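PDB 3GDI: period circadian protein homolog 2 from Mus musculus, which acts in the mammalian circadian clock as a transcription regulator whose tandem PAS domains probably mediate protein-protein contacts. Local coordinates for residues D25-V31 with C143-E149; V34-I38 with D58-F64; K81-W85 with P127-K131; F104-V108 with L191-L195. One frame throughout, in Å; residues are numbered along the deposited sequence.

Interaction 1 of 4, residues D25-V31 with C143-E149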
loop_
_atom_site.group_PDB
_atom_site.type_symbol
_atom_site.label_atom_id
_atom_site.label_comp_id
_atom_site.label_asym_id
_atom_site.label_seq_id
_atom_site.Cartn_x
_atom_site.Cartn_y
_atom_site.Cartn_z
ATOM N N ASP A 25 -30.078 -4.104 0.912
ATOM C CA ASP A 25 -28.939 -3.473 1.568
ATOM C C ASP A 25 -28.034 -2.662 0.647
ATOM O O ASP A 25 -26.981 -2.195 1.074
ATOM C CB ASP A 25 -28.111 -4.531 2.297
ATOM C CG ASP A 25 -28.694 -4.897 3.645
ATOM O OD1 ASP A 25 -28.616 -4.064 4.575
ATOM O OD2 ASP A 25 -29.236 -6.012 3.772
ATOM N N MET A 26 -28.432 -2.491 -0.608
ATOM C CA MET A 26 -27.621 -1.714 -1.541
ATOM C C MET A 26 -28.190 -0.327 -1.821
ATOM O O MET A 26 -29.327 -0.021 -1.466
ATOM C CB MET A 26 -27.453 -2.462 -2.864
ATOM C CG MET A 26 -26.506 -3.636 -2.778
ATOM S SD MET A 26 -26.058 -4.290 -4.397
ATOM C CE MET A 26 -24.608 -3.290 -4.781
ATOM N N PHE A 27 -27.376 0.516 -2.443
ATOM C CA PHE A 27 -27.790 1.861 -2.806
ATOM C C PHE A 27 -26.755 2.463 -3.735
ATOM O O PHE A 27 -25.600 2.049 -3.744
ATOM C CB PHE A 27 -27.988 2.751 -1.565
ATOM C CG PHE A 27 -26.707 3.216 -0.910
ATOM C CD1 PHE A 27 -26.121 2.479 0.114
ATOM C CD2 PHE A 27 -26.105 4.413 -1.294
ATOM C CE1 PHE A 27 -24.957 2.931 0.747
ATOM C CE2 PHE A 27 -24.943 4.869 -0.668
ATOM C CZ PHE A 27 -24.370 4.128 0.352
ATOM N N ALA A 28 -27.181 3.430 -4.535
ATOM C CA ALA A 28 -26.284 4.085 -5.474
ATOM C C ALA A 28 -26.165 5.558 -5.121
ATOM O O ALA A 28 -27.069 6.134 -4.514
ATOM C CB ALA A 28 -26.809 3.929 -6.894
ATOM N N VAL A 29 -25.044 6.161 -5.499
ATOM C CA VAL A 29 -24.808 7.569 -5.223
ATOM C C VAL A 29 -23.803 8.150 -6.209
ATOM O O VAL A 29 -22.786 7.529 -6.516
ATOM C CB VAL A 29 -24.282 7.769 -3.784
ATOM C CG1 VAL A 29 -22.984 7.002 -3.597
ATOM C CG2 VAL A 29 -24.068 9.245 -3.509
ATOM N N ALA A 30 -24.110 9.340 -6.717
ATOM C CA ALA A 30 -23.239 10.030 -7.660
ATOM C C ALA A 30 -22.668 11.208 -6.896
ATOM O O ALA A 30 -23.414 11.985 -6.308
ATOM C CB ALA A 30 -24.037 10.511 -8.863
ATOM N N VAL A 31 -21.349 11.343 -6.909
ATOM C CA VAL A 31 -20.689 12.411 -6.171
ATOM C C VAL A 31 -19.811 13.297 -7.041
ATOM O O VAL A 31 -18.906 12.813 -7.717
ATOM C CB VAL A 31 -19.829 11.812 -5.037
ATOM C CG1 VAL A 31 -19.040 12.897 -4.330
ATOM C CG2 VAL A 31 -20.720 11.086 -4.060
ATOM N N CYS A 143 -18.172 13.267 -12.784
ATOM C CA CYS A 143 -18.142 12.935 -11.363
ATOM C C CYS A 143 -17.770 11.466 -11.112
ATOM O O CYS A 143 -16.909 10.908 -11.794
ATOM C CB CYS A 143 -19.497 13.257 -10.714
ATOM S SG CYS A 143 -20.826 12.088 -11.067
ATOM N N CYS A 144 -18.423 10.848 -10.129
ATOM C CA CYS A 144 -18.153 9.456 -9.773
ATOM C C CYS A 144 -19.362 8.774 -9.145
ATOM O O CYS A 144 -19.839 9.185 -8.093
ATOM C CB CYS A 144 -16.977 9.380 -8.794
ATOM S SG CYS A 144 -16.796 7.776 -7.972
ATOM N N LEU A 145 -19.860 7.733 -9.794
ATOM C CA LEU A 145 -20.998 7.016 -9.256
ATOM C C LEU A 145 -20.429 5.824 -8.513
ATOM O O LEU A 145 -19.329 5.361 -8.821
ATOM C CB LEU A 145 -21.931 6.559 -10.381
ATOM C CG LEU A 145 -23.284 5.988 -9.945
ATOM C CD1 LEU A 145 -24.279 6.138 -11.073
ATOM C CD2 LEU A 145 -23.143 4.528 -9.545
ATOM N N LEU A 146 -21.165 5.337 -7.524
ATOM C CA LEU A 146 -20.705 4.201 -6.742
ATOM C C LEU A 146 -21.837 3.299 -6.311
ATOM O O LEU A 146 -22.879 3.763 -5.852
ATOM C CB LEU A 146 -19.960 4.665 -5.486
ATOM C CG LEU A 146 -18.614 5.369 -5.640
ATOM C CD1 LEU A 146 -18.800 6.862 -5.467
ATOM C CD2 LEU A 146 -17.645 4.838 -4.593
ATOM N N LEU A 147 -21.621 2.002 -6.465
ATOM C CA LEU A 147 -22.606 1.022 -6.050
ATOM C C LEU A 147 -22.141 0.580 -4.669
ATOM O O LEU A 147 -21.033 0.058 -4.521
ATOM C CB LEU A 147 -22.617 -0.155 -7.021
ATOM C CG LEU A 147 -23.157 0.181 -8.410
ATOM C CD1 LEU A 147 -22.717 -0.867 -9.432
ATOM C CD2 LEU A 147 -24.663 0.263 -8.325
ATOM N N ALA A 148 -22.979 0.806 -3.662
ATOM C CA ALA A 148 -22.639 0.458 -2.295
ATOM C C ALA A 148 -23.504 -0.662 -1.764
ATOM O O ALA A 148 -24.727 -0.577 -1.793
ATOM C CB ALA A 148 -22.788 1.670 -1.414
ATOM N N GLU A 149 -22.861 -1.707 -1.260
ATOM C CA GLU A 149 -23.572 -2.849 -0.706
ATOM C C GLU A 149 -23.215 -3.065 0.757
ATOM O O GLU A 149 -22.039 -3.165 1.113
ATOM C CB GLU A 149 -23.242 -4.110 -1.494
ATOM C CG GLU A 149 -23.804 -5.373 -0.880
ATOM C CD GLU A 149 -23.478 -6.598 -1.704
ATOM O OE1 GLU A 149 -23.836 -7.717 -1.276
ATOM O OE2 GLU A 149 -22.864 -6.440 -2.782
#
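Phe27 pairs with Ala148 and Val29 with Leu146, and the two strands run antiparallel at 166°. Two backbone bonds join each of these pairs, such as Ala148 N to Phe27 O at 2.9 Å. Met26 lies on the face of the sheet that also carries Ala28, Ala30, Leu145, Leu147 and Glu149. Its CB lies 3.5 Å from Ala148 O. CG points away from its own carbonyl carbon (chi1 -73°) and meets Glu149 CB at 3.5 Å. SD follows, 4.0 Å from Glu149 CB. A bend at chi3 (89°) then folds the tip back, and CE comes to 3.7 Å from Glu149 CB. CE also borders Leu147 CB at 4.3 Å. On the other face, Ala148 CB sits over the Phe27 ring as a CH-pi contact, 3.6 Å from the ring centroid and offset toward the rim. Phe123 meets the same ring edge-to-face. Phe27, Val29, Leu146 and Ala148 thus spend their backbone groups here, while Ala28, Ala30, Cys143 and Leu145 bond outward. Aromatic, branched and small apolar side chains fill the buried face of the PAS-A sheet. The Met26 thioether packs mainly on Glu149 CB and CG, and its end also comes near OE2 of the carboxylate.

Interaction 2 of 4, residues V34-I38 with D58-F64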
loop_
_atom_site.group_PDB
_atom_site.type_symbol
_atom_site.label_atom_id
_atom_site.label_comp_id
_atom_site.label_asym_id
_atom_site.label_seq_id
_atom_site.Cartn_x
_atom_site.Cartn_y
_atom_site.Cartn_z
ATOM N N VAL A 34 -15.626 17.325 -8.112
ATOM C CA VAL A 34 -15.078 18.635 -7.773
ATOM C C VAL A 34 -15.627 19.133 -6.433
ATOM O O VAL A 34 -14.868 19.574 -5.570
ATOM C CB VAL A 34 -15.422 19.679 -8.875
ATOM C CG1 VAL A 34 -14.780 21.018 -8.549
ATOM C CG2 VAL A 34 -14.949 19.180 -10.237
ATOM N N SER A 35 -16.946 19.048 -6.270
ATOM C CA SER A 35 -17.629 19.493 -5.052
ATOM C C SER A 35 -17.533 18.526 -3.877
ATOM O O SER A 35 -17.192 18.913 -2.761
ATOM C CB SER A 35 -19.116 19.732 -5.340
ATOM O OG SER A 35 -19.319 20.800 -6.248
ATOM N N GLY A 36 -17.841 17.262 -4.139
ATOM C CA GLY A 36 -17.838 16.269 -3.087
ATOM C C GLY A 36 -19.298 16.155 -2.706
ATOM O O GLY A 36 -19.682 15.343 -1.870
ATOM N N LYS A 37 -20.108 16.992 -3.353
ATOM C CA LYS A 37 -21.551 17.050 -3.141
ATOM C C LYS A 37 -22.244 15.823 -3.722
ATOM O O LYS A 37 -21.820 15.289 -4.744
ATOM C CB LYS A 37 -22.137 18.294 -3.817
ATOM C CG LYS A 37 -21.627 19.635 -3.305
ATOM C CD LYS A 37 -22.287 20.056 -1.997
ATOM C CE LYS A 37 -21.859 21.469 -1.614
ATOM N NZ LYS A 37 -22.391 21.910 -0.292
ATOM N N ILE A 38 -23.316 15.384 -3.072
ATOM C CA ILE A 38 -24.079 14.240 -3.549
ATOM C C ILE A 38 -25.026 14.726 -4.641
ATOM O O ILE A 38 -26.087 15.272 -4.344
ATOM C CB ILE A 38 -24.916 13.607 -2.413
ATOM C CG1 ILE A 38 -23.991 12.992 -1.363
ATOM C CG2 ILE A 38 -25.845 12.547 -2.972
ATOM C CD1 ILE A 38 -24.730 12.342 -0.221
ATOM N N ASP A 58 -28.286 15.497 1.100
ATOM C CA ASP A 58 -27.751 16.410 0.085
ATOM C C ASP A 58 -26.626 17.325 0.579
ATOM O O ASP A 58 -26.849 18.509 0.855
ATOM C CB ASP A 58 -28.880 17.267 -0.504
ATOM C CG ASP A 58 -28.472 17.961 -1.797
ATOM O OD1 ASP A 58 -27.506 18.757 -1.771
ATOM O OD2 ASP A 58 -29.118 17.704 -2.839
ATOM N N ALA A 59 -25.421 16.760 0.673
ATOM C CA ALA A 59 -24.218 17.473 1.118
ATOM C C ALA A 59 -23.007 16.725 0.569
ATOM O O ALA A 59 -23.099 16.048 -0.455
ATOM C CB ALA A 59 -24.159 17.497 2.631
ATOM N N LYS A 60 -21.866 16.847 1.235
ATOM C CA LYS A 60 -20.690 16.118 0.780
ATOM C C LYS A 60 -20.833 14.678 1.288
ATOM O O LYS A 60 -21.087 14.454 2.469
ATOM C CB LYS A 60 -19.405 16.753 1.321
ATOM C CG LYS A 60 -19.183 18.193 0.869
ATOM C CD LYS A 60 -17.745 18.656 1.104
ATOM C CE LYS A 60 -17.296 18.446 2.544
ATOM N NZ LYS A 60 -15.849 18.780 2.728
ATOM N N PHE A 61 -20.695 13.705 0.396
ATOM C CA PHE A 61 -20.828 12.307 0.796
ATOM C C PHE A 61 -19.834 11.908 1.881
ATOM O O PHE A 61 -20.166 11.120 2.760
ATOM C CB PHE A 61 -20.647 11.379 -0.400
ATOM C CG PHE A 61 -20.859 9.924 -0.073
ATOM C CD1 PHE A 61 -22.114 9.457 0.302
ATOM C CD2 PHE A 61 -19.808 9.016 -0.152
ATOM C CE1 PHE A 61 -22.321 8.101 0.591
ATOM C CE2 PHE A 61 -20.001 7.670 0.132
ATOM C CZ PHE A 61 -21.261 7.207 0.504
ATOM N N VAL A 62 -18.620 12.440 1.831
ATOM C CA VAL A 62 -17.635 12.063 2.839
ATOM C C VAL A 62 -18.077 12.369 4.264
ATOM O O VAL A 62 -17.641 11.708 5.203
ATOM C CB VAL A 62 -16.241 12.716 2.583
ATOM C CG1 VAL A 62 -15.592 12.075 1.379
ATOM C CG2 VAL A 62 -16.375 14.212 2.378
ATOM N N GLU A 63 -18.956 13.349 4.434
ATOM C CA GLU A 63 -19.408 13.707 5.775
ATOM C C GLU A 63 -20.186 12.597 6.486
ATOM O O GLU A 63 -20.339 12.639 7.706
ATOM C CB GLU A 63 -20.232 14.994 5.725
ATOM C CG GLU A 63 -19.616 16.029 4.805
ATOM C CD GLU A 63 -20.170 17.421 5.000
ATOM O OE1 GLU A 63 -19.646 18.140 5.879
ATOM O OE2 GLU A 63 -21.124 17.792 4.274
ATOM N N PHE A 64 -20.667 11.605 5.733
ATOM C CA PHE A 64 -21.410 10.479 6.313
ATOM C C PHE A 64 -20.555 9.219 6.472
ATOM O O PHE A 64 -21.084 8.138 6.716
ATOM C CB PHE A 64 -22.627 10.127 5.458
ATOM C CG PHE A 64 -23.506 11.291 5.157
ATOM C CD1 PHE A 64 -23.389 11.966 3.948
ATOM C CD2 PHE A 64 -24.408 11.758 6.107
ATOM C CE1 PHE A 64 -24.153 13.096 3.691
ATOM C CE2 PHE A 64 -25.175 12.887 5.861
ATOM C CZ PHE A 64 -25.046 13.558 4.651
HETATM O O HOH W 1 -17.809 13.892 -0.639
#
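Gly36 O accepts from Phe61 N at 3.0 Å and Ile38 N gives to Ala59 O at 2.7 Å, which makes a single bridge around Lys37 and Lys60. Gly36 O is also approached by Lys60 CA, and one water donates to it while accepting from Val62 N. Gly36 has a positive phi (99°), and a side chain there would be jammed against the preceding carbonyl and would face Lys60 CD. Ile38 carries most of the side-chain packing. Its CG1 lies 3.8 Å from Phe61 CB. CD1 extends the chain (chi2 -180°) to the edge of the Phe61 ring, 3.9 Å from Phe61 CD1, and reaches Phe64 CE1 at 4.0 Å. An alanine here would keep the backbone bond but is likely to open a gap between the two phenylalanines and leave the Phe61 ring edge without its neighbour. Glu63 OE2 takes the Lys60 N-H at 3.3 Å, which ties the start of the short 3-10 turn 61-63 to its own side chain. Ile38 also packs on Val29, and Phe61 on Val31, of strand 26-31. The contact therefore has two chemistries: carbonyls, amides and a water hold the loops together, and a small apolar cluster ties them to the sheet.

Interaction 3 of 4, residues K81-W85 with P127-K131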
loop_
_atom_site.group_PDB
_atom_site.type_symbol
_atom_site.label_atom_id
_atom_site.label_comp_id
_atom_site.label_asym_id
_atom_site.label_seq_id
_atom_site.Cartn_x
_atom_site.Cartn_y
_atom_site.Cartn_z
ATOM N N LYS A 81 -7.753 6.921 -11.547
ATOM C CA LYS A 81 -8.074 5.542 -11.201
ATOM C C LYS A 81 -9.504 5.342 -11.670
ATOM O O LYS A 81 -10.013 6.124 -12.474
ATOM C CB LYS A 81 -8.005 5.319 -9.690
ATOM C CG LYS A 81 -6.652 5.601 -9.076
ATOM C CD LYS A 81 -6.673 5.381 -7.576
ATOM C CE LYS A 81 -5.322 5.712 -6.962
ATOM N NZ LYS A 81 -5.320 5.599 -5.477
ATOM N N LEU A 82 -10.155 4.303 -11.168
ATOM C CA LEU A 82 -11.540 4.031 -11.538
ATOM C C LEU A 82 -11.698 3.750 -13.028
ATOM O O LEU A 82 -10.904 4.207 -13.853
ATOM C CB LEU A 82 -12.437 5.225 -11.190
ATOM C CG LEU A 82 -12.001 6.197 -10.098
ATOM C CD1 LEU A 82 -11.961 7.603 -10.683
ATOM C CD2 LEU A 82 -12.958 6.122 -8.920
ATOM N N PRO A 83 -12.731 2.975 -13.388
ATOM C CA PRO A 83 -12.995 2.643 -14.786
ATOM C C PRO A 83 -14.279 3.324 -15.270
ATOM O O PRO A 83 -15.299 3.311 -14.575
ATOM C CB PRO A 83 -13.135 1.135 -14.742
ATOM C CG PRO A 83 -13.933 0.952 -13.482
ATOM C CD PRO A 83 -13.333 1.961 -12.500
ATOM N N PRO A 84 -14.239 3.941 -16.463
ATOM C CA PRO A 84 -15.427 4.611 -17.001
ATOM C C PRO A 84 -16.558 3.592 -17.097
ATOM O O PRO A 84 -16.322 2.443 -17.465
ATOM C CB PRO A 84 -14.959 5.081 -18.374
ATOM C CG PRO A 84 -13.493 5.329 -18.161
ATOM C CD PRO A 84 -13.084 4.120 -17.359
ATOM N N TRP A 85 -17.778 3.994 -16.761
ATOM C CA TRP A 85 -18.892 3.058 -16.832
ATOM C C TRP A 85 -19.061 2.581 -18.267
ATOM O O TRP A 85 -19.590 3.308 -19.111
ATOM C CB TRP A 85 -20.190 3.711 -16.360
ATOM C CG TRP A 85 -21.287 2.710 -16.160
ATOM C CD1 TRP A 85 -21.849 1.906 -17.110
ATOM C CD2 TRP A 85 -21.921 2.370 -14.921
ATOM N NE1 TRP A 85 -22.790 1.084 -16.539
ATOM C CE2 TRP A 85 -22.854 1.347 -15.197
ATOM C CE3 TRP A 85 -21.789 2.828 -13.603
ATOM C CZ2 TRP A 85 -23.655 0.774 -14.202
ATOM C CZ3 TRP A 85 -22.587 2.257 -12.613
ATOM C CH2 TRP A 85 -23.507 1.241 -12.920
ATOM N N PRO A 127 -16.447 2.021 -7.373
ATOM C CA PRO A 127 -16.400 3.342 -8.001
ATOM C C PRO A 127 -16.371 3.356 -9.525
ATOM O O PRO A 127 -15.570 2.655 -10.150
ATOM C CB PRO A 127 -15.130 3.933 -7.415
ATOM C CG PRO A 127 -14.222 2.751 -7.447
ATOM C CD PRO A 127 -15.098 1.618 -6.933
ATOM N N TYR A 128 -17.235 4.181 -10.110
ATOM C CA TYR A 128 -17.317 4.322 -11.560
ATOM C C TYR A 128 -17.270 5.794 -11.957
ATOM O O TYR A 128 -17.942 6.628 -11.350
ATOM C CB TYR A 128 -18.617 3.702 -12.080
ATOM C CG TYR A 128 -18.678 2.206 -11.922
ATOM C CD1 TYR A 128 -17.724 1.386 -12.526
ATOM C CD2 TYR A 128 -19.690 1.605 -11.175
ATOM C CE1 TYR A 128 -17.776 -0.001 -12.390
ATOM C CE2 TYR A 128 -19.756 0.218 -11.033
ATOM C CZ TYR A 128 -18.796 -0.580 -11.644
ATOM O OH TYR A 128 -18.856 -1.951 -11.519
ATOM N N LEU A 129 -16.471 6.108 -12.972
ATOM C CA LEU A 129 -16.351 7.481 -13.454
ATOM C C LEU A 129 -17.549 7.754 -14.373
ATOM O O LEU A 129 -17.795 6.998 -15.314
ATOM C CB LEU A 129 -15.032 7.639 -14.214
ATOM C CG LEU A 129 -14.376 9.021 -14.263
ATOM C CD1 LEU A 129 -12.983 8.897 -14.872
ATOM C CD2 LEU A 129 -15.238 9.983 -15.065
ATOM N N VAL A 130 -18.296 8.823 -14.095
ATOM C CA VAL A 130 -19.485 9.166 -14.886
ATOM C C VAL A 130 -19.756 10.674 -14.998
ATOM O O VAL A 130 -19.623 11.414 -14.024
ATOM C CB VAL A 130 -20.746 8.476 -14.296
ATOM C CG1 VAL A 130 -22.006 9.064 -14.896
ATOM C CG2 VAL A 130 -20.695 6.989 -14.576
ATOM N N LYS A 131 -20.157 11.113 -16.191
ATOM C CA LYS A 131 -20.454 12.524 -16.455
ATOM C C LYS A 131 -21.901 12.920 -16.135
ATOM O O LYS A 131 -22.822 12.112 -16.263
ATOM C CB LYS A 131 -20.169 12.855 -17.922
ATOM C CG LYS A 131 -18.704 12.782 -18.324
ATOM C CD LYS A 131 -18.539 13.106 -19.804
ATOM C CE LYS A 131 -19.088 14.491 -20.139
ATOM N NZ LYS A 131 -19.121 14.754 -21.610
#
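Trp85 and Tyr128 meet obliquely, with Trp85 CZ3 3.3 Å from Tyr128 CD2. The six-membered ring of the indole and the phenol ring lie with planes at 60°, their centroids 4.6 Å apart. The Trp85 CG stands opposite its own backbone N (chi1 -168°), which lays the CE3-CZ3 side of the indole against the CG-CD2 side of the tyrosine. The CD1 side of Tyr128 faces Pro83 instead. Pro83 O lies at the ring edge, in its plane, and Pro83 CG is 3.9 Å from Tyr128 CD1. A serine in place of Tyr128 would probably strip Trp85 and Pro83 of their shared partner and let the indole turn more freely. Leu82 is the other tight point. Its CD2 methyl lies 3.4 Å from Pro127 CB, and both residues are buried. The backbone is held more loosely. The bonds Leu129 N to Pro83 O, 3.4 Å, and Trp85 N to Leu129 O, 3.3 Å, are both weak. Pro84 is exposed, its CA 4.1 Å from Leu129 CB. Near this outer side, Glu298 and Gln294 of the second subunit pack on Pro83 and Pro84. The loop 81-85 follows helix 70-76 and crosses strand 121-131 of the PAS-A sheet at an angle, meeting it through the single bridge of Pro84 with Leu129. Strand 142-150 is the next strand in: its Leu145 touches Trp85, Leu146 touches Pro127, and Leu147 touches Tyr128.

Interaction 4 of 4, residues F104-V108 with L191-L195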
loop_
_atom_site.group_PDB
_atom_site.type_symbol
_atom_site.label_atom_id
_atom_site.label_comp_id
_atom_site.label_asym_id
_atom_site.label_seq_id
_atom_site.Cartn_x
_atom_site.Cartn_y
_atom_site.Cartn_z
ATOM N N PHE A 104 -13.574 -0.914 -2.691
ATOM C CA PHE A 104 -12.987 -0.656 -1.381
ATOM C C PHE A 104 -14.118 -0.650 -0.356
ATOM O O PHE A 104 -15.291 -0.724 -0.729
ATOM C CB PHE A 104 -12.245 0.691 -1.394
ATOM C CG PHE A 104 -13.131 1.872 -1.681
ATOM C CD1 PHE A 104 -13.579 2.691 -0.650
ATOM C CD2 PHE A 104 -13.558 2.142 -2.978
ATOM C CE1 PHE A 104 -14.439 3.757 -0.905
ATOM C CE2 PHE A 104 -14.420 3.209 -3.240
ATOM C CZ PHE A 104 -14.861 4.015 -2.195
ATOM N N PHE A 105 -13.774 -0.567 0.926
ATOM C CA PHE A 105 -14.784 -0.560 1.983
ATOM C C PHE A 105 -14.824 0.724 2.804
ATOM O O PHE A 105 -13.798 1.342 3.072
ATOM C CB PHE A 105 -14.562 -1.737 2.931
ATOM C CG PHE A 105 -14.605 -3.070 2.258
ATOM C CD1 PHE A 105 -13.549 -3.494 1.462
ATOM C CD2 PHE A 105 -15.700 -3.906 2.421
ATOM C CE1 PHE A 105 -13.582 -4.734 0.837
ATOM C CE2 PHE A 105 -15.743 -5.145 1.800
ATOM C CZ PHE A 105 -14.679 -5.560 1.006
ATOM N N CYS A 106 -16.027 1.100 3.218
ATOM C CA CYS A 106 -16.244 2.299 4.023
ATOM C C CYS A 106 -17.388 2.097 5.001
ATOM O O CYS A 106 -18.350 1.380 4.709
ATOM C CB CYS A 106 -16.573 3.496 3.129
ATOM S SG CYS A 106 -15.178 4.573 2.735
ATOM N N ARG A 107 -17.270 2.716 6.172
ATOM C CA ARG A 107 -18.316 2.640 7.184
ATOM C C ARG A 107 -19.143 3.909 7.006
ATOM O O ARG A 107 -18.605 5.015 7.024
ATOM C CB ARG A 107 -17.694 2.572 8.580
ATOM C CG ARG A 107 -17.386 1.143 9.034
ATOM C CD ARG A 107 -16.176 1.054 9.965
ATOM N NE ARG A 107 -14.937 1.300 9.231
ATOM C CZ ARG A 107 -13.734 0.847 9.585
ATOM N NH1 ARG A 107 -13.581 0.108 10.677
ATOM N NH2 ARG A 107 -12.678 1.132 8.836
ATOM N N VAL A 108 -20.444 3.744 6.806
ATOM C CA VAL A 108 -21.335 4.881 6.586
ATOM C C VAL A 108 -22.344 5.063 7.715
ATOM O O VAL A 108 -22.784 4.094 8.326
ATOM C CB VAL A 108 -22.101 4.716 5.251
ATOM C CG1 VAL A 108 -22.885 5.986 4.928
ATOM C CG2 VAL A 108 -21.118 4.392 4.133
ATOM N N LEU A 191 -11.934 -3.544 8.216
ATOM C CA LEU A 191 -11.942 -3.157 6.809
ATOM C C LEU A 191 -10.449 -3.173 6.428
ATOM O O LEU A 191 -9.583 -2.914 7.272
ATOM C CB LEU A 191 -12.552 -1.772 6.635
ATOM C CG LEU A 191 -14.027 -1.672 7.055
ATOM C CD1 LEU A 191 -14.596 -0.321 6.588
ATOM C CD2 LEU A 191 -14.833 -2.826 6.442
ATOM N N PRO A 192 -10.124 -3.486 5.167
ATOM C CA PRO A 192 -8.710 -3.529 4.771
ATOM C C PRO A 192 -7.798 -2.463 5.365
ATOM O O PRO A 192 -6.703 -2.771 5.821
ATOM C CB PRO A 192 -8.776 -3.453 3.254
ATOM C CG PRO A 192 -10.062 -4.190 2.950
ATOM C CD PRO A 192 -11.001 -3.607 3.987
ATOM N N GLN A 193 -8.260 -1.219 5.384
ATOM C CA GLN A 193 -7.462 -0.112 5.883
ATOM C C GLN A 193 -7.152 -0.130 7.367
ATOM O O GLN A 193 -6.263 0.603 7.814
ATOM C CB GLN A 193 -8.122 1.226 5.529
ATOM C CG GLN A 193 -9.535 1.420 6.057
ATOM C CD GLN A 193 -10.618 1.002 5.053
ATOM O OE1 GLN A 193 -11.743 1.487 5.113
ATOM N NE2 GLN A 193 -10.276 0.103 4.131
ATOM N N ASP A 194 -7.877 -0.944 8.135
ATOM C CA ASP A 194 -7.631 -1.016 9.569
ATOM C C ASP A 194 -6.398 -1.851 9.878
ATOM O O ASP A 194 -5.735 -1.635 10.889
ATOM C CB ASP A 194 -8.814 -1.633 10.306
ATOM C CG ASP A 194 -10.102 -0.884 10.078
ATOM O OD1 ASP A 194 -10.052 0.351 9.891
ATOM O OD2 ASP A 194 -11.170 -1.538 10.108
ATOM N N LEU A 195 -6.103 -2.798 8.992
ATOM C CA LEU A 195 -4.977 -3.716 9.151
ATOM C C LEU A 195 -3.740 -3.397 8.317
ATOM O O LEU A 195 -2.642 -3.806 8.673
ATOM C CB LEU A 195 -5.437 -5.144 8.835
ATOM C CG LEU A 195 -6.396 -5.716 9.873
ATOM C CD1 LEU A 195 -7.074 -6.991 9.390
ATOM C CD2 LEU A 195 -5.587 -5.972 11.129
#
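Arg107 grips Asp194 end-on, with NH2 to OD1 at 2.9 Å and NH1 to OD2 at 3.0 Å. The two bonds differ. OD1 uses its syn lone pair and lies in the guanidinium plane, whereas OD2 is tilted from that plane. The guanidinium and carboxylate planes are turned 50° apart. The arginine chain gets there by bending at chi2 and again at chi3 (-71°), which swings the guanidinium across to 191-195. That fold brings one guanidinium face over Leu191, whose CG lies 3.5 Å above the plane and over its centre. Asp194 is itself held in place. Its OD2 also accepts from Leu191 N at 2.9 Å, from the face of the carboxylate opposite to Arg107 NH1. Arg107 NH2 has a second salt-bridge partner in Asp69, and Arg237 lies close by, so the cluster gathers two arginines and two aspartates. The second charged partner probably helps fix the turn of the guanidinium. Phe105 is the apolar half. With CG turned from its own carbonyl carbon (chi1 -58°), the Phe105 side chain crosses that of Pro192 at about a right angle, Phe105 CD1 to Pro192 CD being 3.6 Å. The root of the ring rests on Leu191, with Phe105 CB 3.7 Å from Leu191 CD2. Strand 104-108 is an edge strand of the PAS-A sheet, beside strand 121-131, with helix 70-76 packing on Phe104 and Cys106. Residues 191-195 belong to the second PAS unit, so the contact joins the two domains, and Val185 of helix 184-188 packs against Phe105, Leu191 and Pro192.

Interactions 1, 3 and 4 all reach the same PAS-A sheet. Interaction 1 is the most buried, a strand ladder flanked by apolar side chains. Interaction 3 sits on the next strand, where Tyr128 and Val130 bond to Leu145 and Cys143, but it adds a proline-rich loop with weak bonds and a surface side near the second subunit. Interaction 2 lies at the other edge of interaction 1, about 12 Å between centres, and joins loops through backbone bonds and a water while Val31 packs on Phe61. Interaction 4 differs in kind: it touches the others through Phe104 and Val108, but it lies near the centre of the chain, links the two PAS domains, and alone has a salt bridge.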